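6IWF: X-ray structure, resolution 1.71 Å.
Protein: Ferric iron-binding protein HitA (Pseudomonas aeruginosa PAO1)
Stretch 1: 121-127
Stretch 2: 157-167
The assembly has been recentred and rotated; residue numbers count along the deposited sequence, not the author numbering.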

ATOM      1  N   SER A 121      17.254 -11.171  -7.382  1.00  6.83           N
ATOM      2  CA  SER A 121      17.035 -10.030  -6.505  1.00  7.23           C
ATOM      3  C   SER A 121      16.391  -8.914  -7.313  1.00  2.82           C
ATOM      4  O   SER A 121      16.635  -8.799  -8.511  1.00  4.85           O
ATOM      5  CB  SER A 121      18.369  -9.518  -5.916  1.00  6.45           C
ATOM      6  OG  SER A 121      18.201  -8.314  -5.182  1.00  5.91           O
ATOM      7  N   LEU A 122      15.592  -8.076  -6.639  1.00  3.95           N
ATOM      8  CA  LEU A 122      15.197  -6.797  -7.229  1.00  3.90           C
ATOM      9  C   LEU A 122      16.400  -6.051  -7.788  1.00  4.60           C
ATOM     10  O   LEU A 122      16.312  -5.372  -8.824  1.00  2.83           O
ATOM     11  CB  LEU A 122      14.519  -5.931  -6.168  1.00  4.78           C
ATOM     12  CG  LEU A 122      14.019  -4.565  -6.636  1.00  3.96           C
ATOM     13  CD1 LEU A 122      12.765  -4.791  -7.468  1.00  6.65           C
ATOM     14  CD2 LEU A 122      13.703  -3.694  -5.437  1.00  5.72           C
ATOM     15  N   MET A 123      17.534  -6.153  -7.100  1.00  4.11           N
ATOM     16  CA  MET A 123      18.695  -5.361  -7.477  1.00  4.77           C
ATOM     17  C   MET A 123      19.297  -5.809  -8.803  1.00  6.35           C
ATOM     18  O   MET A 123      20.028  -5.029  -9.431  1.00  8.35           O
ATOM     19  CB  MET A 123      19.736  -5.424  -6.357  1.00  5.86           C
ATOM     20  CG  MET A 123      19.214  -4.999  -4.984  1.00  6.39           C
ATOM     21  SD  MET A 123      18.488  -3.333  -4.986  1.00  6.94           S
ATOM     22  CE  MET A 123      19.936  -2.339  -5.380  1.00  7.81           C
ATOM     23  N   ASP A 124      18.971  -7.026  -9.267  1.00  4.13           N
ATOM     24  CA  ASP A 124      19.495  -7.515 -10.536  1.00  6.41           C
ATOM     25  C   ASP A 124      18.854  -6.831 -11.737  1.00  7.35           C
ATOM     26  O   ASP A 124      19.427  -6.878 -12.827  1.00  7.70           O
ATOM     27  CB  ASP A 124      19.300  -9.034 -10.627  1.00  6.45           C
ATOM     28  CG  ASP A 124      20.136  -9.781  -9.609  1.00 13.00           C
ATOM     29  OD1 ASP A 124      21.281  -9.352  -9.349  1.00 18.07           O
ATOM     30  OD2 ASP A 124      19.655 -10.791  -9.060  1.00 15.21           O
ATOM     31  N   LEU A 125      17.697  -6.175 -11.558  1.00  5.62           N
ATOM     32  CA  LEU A 125      16.934  -5.641 -12.687  1.00  5.38           C
ATOM     33  C   LEU A 125      17.558  -4.388 -13.288  1.00  8.02           C
ATOM     34  O   LEU A 125      17.087  -3.911 -14.330  1.00 10.49           O
ATOM     35  CB  LEU A 125      15.491  -5.358 -12.245  1.00  5.38           C
ATOM     36  CG  LEU A 125      14.699  -6.646 -12.075  1.00  8.42           C
ATOM     37  CD1 LEU A 125      13.295  -6.354 -11.570  1.00  9.05           C
ATOM     38  CD2 LEU A 125      14.634  -7.411 -13.403  1.00  9.69           C
ATOM     39  N   SER A 126      18.590  -3.838 -12.661  1.00  7.80           N
ATOM     40  CA  SER A 126      19.327  -2.743 -13.276  1.00  8.24           C
ATOM     41  C   SER A 126      20.351  -3.237 -14.290  1.00 10.28           C
ATOM     42  O   SER A 126      20.971  -2.419 -14.981  1.00  9.30           O
ATOM     43  CB  SER A 126      20.009  -1.905 -12.184  1.00  7.20           C
ATOM     44  OG  SER A 126      20.927  -2.697 -11.440  1.00 11.05           O
ATOM     45  N   ASP A 127      20.524  -4.549 -14.416  1.00  6.40           N
ATOM     46  CA  ASP A 127      21.491  -5.127 -15.349  1.00  8.53           C
ATOM     47  C   ASP A 127      20.944  -5.070 -16.775  1.00  9.36           C
ATOM     48  O   ASP A 127      19.757  -5.310 -16.991  1.00  7.79           O
ATOM     49  CB  ASP A 127      21.796  -6.577 -14.960  1.00  8.86           C
ATOM     50  CG  ASP A 127      22.954  -7.161 -15.737  1.00 15.16           C
ATOM     51  OD1 ASP A 127      24.115  -7.019 -15.270  1.00 16.42           O
ATOM     52  OD2 ASP A 127      22.706  -7.753 -16.814  1.00 18.05           O
ATOM     53  N   GLU A 157      23.933   5.582  -2.863  1.00 11.45           N
ATOM     54  CA  GLU A 157      24.667   5.450  -4.118  1.00 13.26           C
ATOM     55  C   GLU A 157      24.228   4.212  -4.884  1.00 11.86           C
ATOM     56  O   GLU A 157      24.023   4.270  -6.101  1.00 10.34           O
ATOM     57  CB  GLU A 157      26.168   5.419  -3.846  1.00 17.00           C
ATOM     58  CG  GLU A 157      26.634   6.599  -2.995  1.00 27.03           C
ATOM     59  CD  GLU A 157      26.751   6.271  -1.506  1.00 37.49           C
ATOM     60  OE1 GLU A 157      25.780   5.748  -0.891  1.00 29.45           O
ATOM     61  OE2 GLU A 157      27.833   6.555  -0.948  1.00 39.27           O
ATOM     62  N   GLU A 158      24.062   3.083  -4.188  1.00 10.12           N
ATOM     63  CA  GLU A 158      23.575   1.886  -4.857  1.00  9.42           C
ATOM     64  C   GLU A 158      22.152   2.091  -5.356  1.00  6.12           C
ATOM     65  O   GLU A 158      21.790   1.606  -6.435  1.00  9.83           O
ATOM     66  CB  GLU A 158      23.654   0.692  -3.902  1.00  7.89           C
ATOM     67  N   ALA A 159      21.328   2.808  -4.581  1.00  6.77           N
ATOM     68  CA  ALA A 159      19.954   3.056  -5.003  1.00  5.73           C
ATOM     69  C   ALA A 159      19.926   3.909  -6.267  1.00  6.29           C
ATOM     70  O   ALA A 159      19.139   3.653  -7.186  1.00  6.30           O
ATOM     71  CB  ALA A 159      19.163   3.727  -3.875  1.00  5.16           C
ATOM     72  N   GLU A 160      20.792   4.919  -6.329  1.00  9.14           N
ATOM     73  CA  GLU A 160      20.878   5.753  -7.523  1.00  7.56           C
ATOM     74  C   GLU A 160      21.324   4.943  -8.738  1.00  7.27           C
ATOM     75  O   GLU A 160      20.768   5.101  -9.831  1.00  7.16           O
ATOM     76  CB  GLU A 160      21.831   6.918  -7.259  1.00  8.91           C
ATOM     77  CG  GLU A 160      21.876   7.933  -8.411  1.00 12.11           C
ATOM     78  CD  GLU A 160      22.736   9.133  -8.085  1.00 18.07           C
ATOM     79  OE1 GLU A 160      22.249  10.014  -7.348  1.00 20.12           O
ATOM     80  OE2 GLU A 160      23.891   9.195  -8.571  1.00 21.23           O
ATOM     81  N   ASP A 161      22.325   4.071  -8.565  1.00  7.19           N
ATOM     82  CA  ASP A 161      22.783   3.231  -9.672  1.00  7.23           C
ATOM     83  C   ASP A 161      21.679   2.290 -10.128  1.00  8.80           C
ATOM     84  O   ASP A 161      21.467   2.090 -11.337  1.00  7.00           O
ATOM     85  CB  ASP A 161      24.014   2.424  -9.253  1.00 11.82           C
ATOM     86  CG  ASP A 161      25.270   3.271  -9.130  1.00 17.31           C
ATOM     87  OD1 ASP A 161      25.286   4.412  -9.645  1.00 18.48           O
ATOM     88  OD2 ASP A 161      26.244   2.778  -8.521  1.00 22.68           O
ATOM     89  N   TRP A 162      20.965   1.698  -9.166  1.00  5.17           N
ATOM     90  CA  TRP A 162      19.877   0.782  -9.491  1.00  5.26           C
ATOM     91  C   TRP A 162      18.757   1.505 -10.235  1.00  6.12           C
ATOM     92  O   TRP A 162      18.295   1.044 -11.286  1.00  6.20           O
ATOM     93  CB  TRP A 162      19.373   0.126  -8.201  1.00  6.09           C
ATOM     94  CG  TRP A 162      18.117  -0.676  -8.343  1.00  6.65           C
ATOM     95  CD1 TRP A 162      17.993  -1.946  -8.848  1.00  6.73           C
ATOM     96  CD2 TRP A 162      16.805  -0.262  -7.958  1.00  7.00           C
ATOM     97  NE1 TRP A 162      16.669  -2.339  -8.804  1.00  7.58           N
ATOM     98  CE2 TRP A 162      15.923  -1.322  -8.259  1.00  6.29           C
ATOM     99  CE3 TRP A 162      16.291   0.906  -7.386  1.00  5.17           C
ATOM    100  CZ2 TRP A 162      14.548  -1.244  -8.018  1.00  9.52           C
ATOM    101  CZ3 TRP A 162      14.922   0.978  -7.138  1.00  9.58           C
ATOM    102  CH2 TRP A 162      14.071  -0.090  -7.459  1.00  6.94           C
ATOM    103  N   LEU A 163      18.348   2.676  -9.733  1.00  5.29           N
ATOM    104  CA  LEU A 163      17.248   3.387 -10.369  1.00  4.88           C
ATOM    105  C   LEU A 163      17.660   3.930 -11.729  1.00  8.25           C
ATOM    106  O   LEU A 163      16.828   4.016 -12.634  1.00  6.34           O
ATOM    107  CB  LEU A 163      16.747   4.507  -9.461  1.00  7.23           C
ATOM    108  CG  LEU A 163      15.331   4.994  -9.760  1.00 11.20           C
ATOM    109  CD1 LEU A 163      14.311   3.846  -9.674  1.00  8.68           C
ATOM    110  CD2 LEU A 163      14.940   6.158  -8.833  1.00 10.73           C
ATOM    111  N   THR A 164      18.940   4.263 -11.896  1.00  6.34           N
ATOM    112  CA  THR A 164      19.445   4.630 -13.220  1.00  6.06           C
ATOM    113  C   THR A 164      19.280   3.477 -14.200  1.00  6.06           C
ATOM    114  O   THR A 164      18.820   3.669 -15.330  1.00  8.32           O
ATOM    115  CB  THR A 164      20.909   5.045 -13.126  1.00  8.28           C
ATOM    116  OG1 THR A 164      21.007   6.238 -12.349  1.00  7.66           O
ATOM    117  CG2 THR A 164      21.494   5.302 -14.516  1.00  9.93           C
ATOM    118  N   GLY A 165      19.630   2.260 -13.769  1.00  4.02           N
ATOM    119  CA  GLY A 165      19.400   1.099 -14.611  1.00  5.72           C
ATOM    120  C   GLY A 165      17.931   0.895 -14.939  1.00  6.93           C
ATOM    121  O   GLY A 165      17.584   0.564 -16.072  1.00  7.04           O
ATOM    122  N   LEU A 166      17.044   1.083 -13.953  1.00  6.26           N
ATOM    123  CA  LEU A 166      15.619   0.951 -14.255  1.00  7.34           C
ATOM    124  C   LEU A 166      15.159   1.997 -15.269  1.00  7.25           C
ATOM    125  O   LEU A 166      14.349   1.695 -16.150  1.00  9.51           O
ATOM    126  CB  LEU A 166      14.791   1.031 -12.974  1.00  8.23           C
ATOM    127  CG  LEU A 166      14.336  -0.331 -12.453  1.00  9.44           C
ATOM    128  CD1 LEU A 166      15.521  -1.202 -12.055  1.00  9.34           C
ATOM    129  CD2 LEU A 166      13.387  -0.126 -11.265  1.00  6.49           C
ATOM    130  N   LYS A 167      15.664   3.233 -15.170  1.00  9.55           N
ATOM    131  CA  LYS A 167      15.337   4.239 -16.187  1.00 10.83           C
ATOM    132  C   LYS A 167      15.832   3.815 -17.570  1.00  9.93           C
ATOM    133  O   LYS A 167      15.141   4.027 -18.582  1.00 11.39           O
ATOM    134  CB  LYS A 167      15.932   5.595 -15.798  1.00  8.17           C
ATOM    135  CG  LYS A 167      15.818   6.681 -16.896  1.00 12.51           C
ATOM    136  CD  LYS A 167      14.488   7.398 -16.839  1.00 15.73           C
ATOM    137  CE  LYS A 167      14.465   8.646 -17.729  1.00 18.79           C
ATOM    138  NZ  LYS A 167      15.587   9.594 -17.450  1.00 28.94           N
TER

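The contact is a small, largely apolar packing of a short 3-10 turn and its following residues against one side of a helix, organised around the indole of Trp162 and fixed by one hydrogen bond between the stretches. About 349 Å² of surface is buried in total, and Trp162 contributes the largest share. Its CA-to-CB bond points sideways relative to the turn, but with chi1 in the t rotamer the end of the side chain comes nearer, so that the indole meets Leu122, Met123 and Ser126.

The polar anchor lies at the edge of the ring. Trp162 NE1 donates to Leu122 O at 3.1 Å, with an N-H...O angle of 146°, and the acceptor sits near the indole plane, as expected for a bond made by an in-plane N-H. The same carbonyl also accepts within its own turn, from Leu125 N to Leu122 O at 3.2 Å, so it links the local fold of the turn to the helix. The Leu122 side chain adds an apolar contact to the six-membered ring of the indole, with Leu122 CG 3.6 Å from Trp162 CZ2.

Met123 places its sulfur over one face of the indole. Its CA-to-CB bond points away from the helix, yet three successive m torsions fold the side chain back. Met123 SD lies 4.2 Å from the centroid of the five-membered ring of Trp162 and only 13° off the ring normal, a sulfur-aromatic arrangement well over the face. The terminal methyl reaches the base of the same side chain, Met123 CE being 3.8 Å from Trp162 CB. The turn that presents this residue is braced at its start by Ser121, since Met123 N donates to Ser121 OG at 3.0 Å and Asp124 N to Ser121 O at 3.0 Å.

Farther along, the backbones come close. The CA atoms of Ser126 and Gly165 are 4.1 Å apart, and the absence of a side chain at Gly165 makes this possible: an ideal CB there would point toward the turn and fall 2.5 Å from Ser126 CB, a clash. Ser126 points its own CB toward the helix, where Ser126 CB packs 3.5 Å from Trp162 O and 3.9 Å from Trp162 CD1, oblique to the ring. That helical carbonyl remains engaged in the helix, accepting from Leu166 N at 2.9 Å from Trp162 O. Leu166 closes this end of the contact more loosely, with Leu166 CD1 4.2 Å from Leu125 CB and 3.9 Å from Leu125 O.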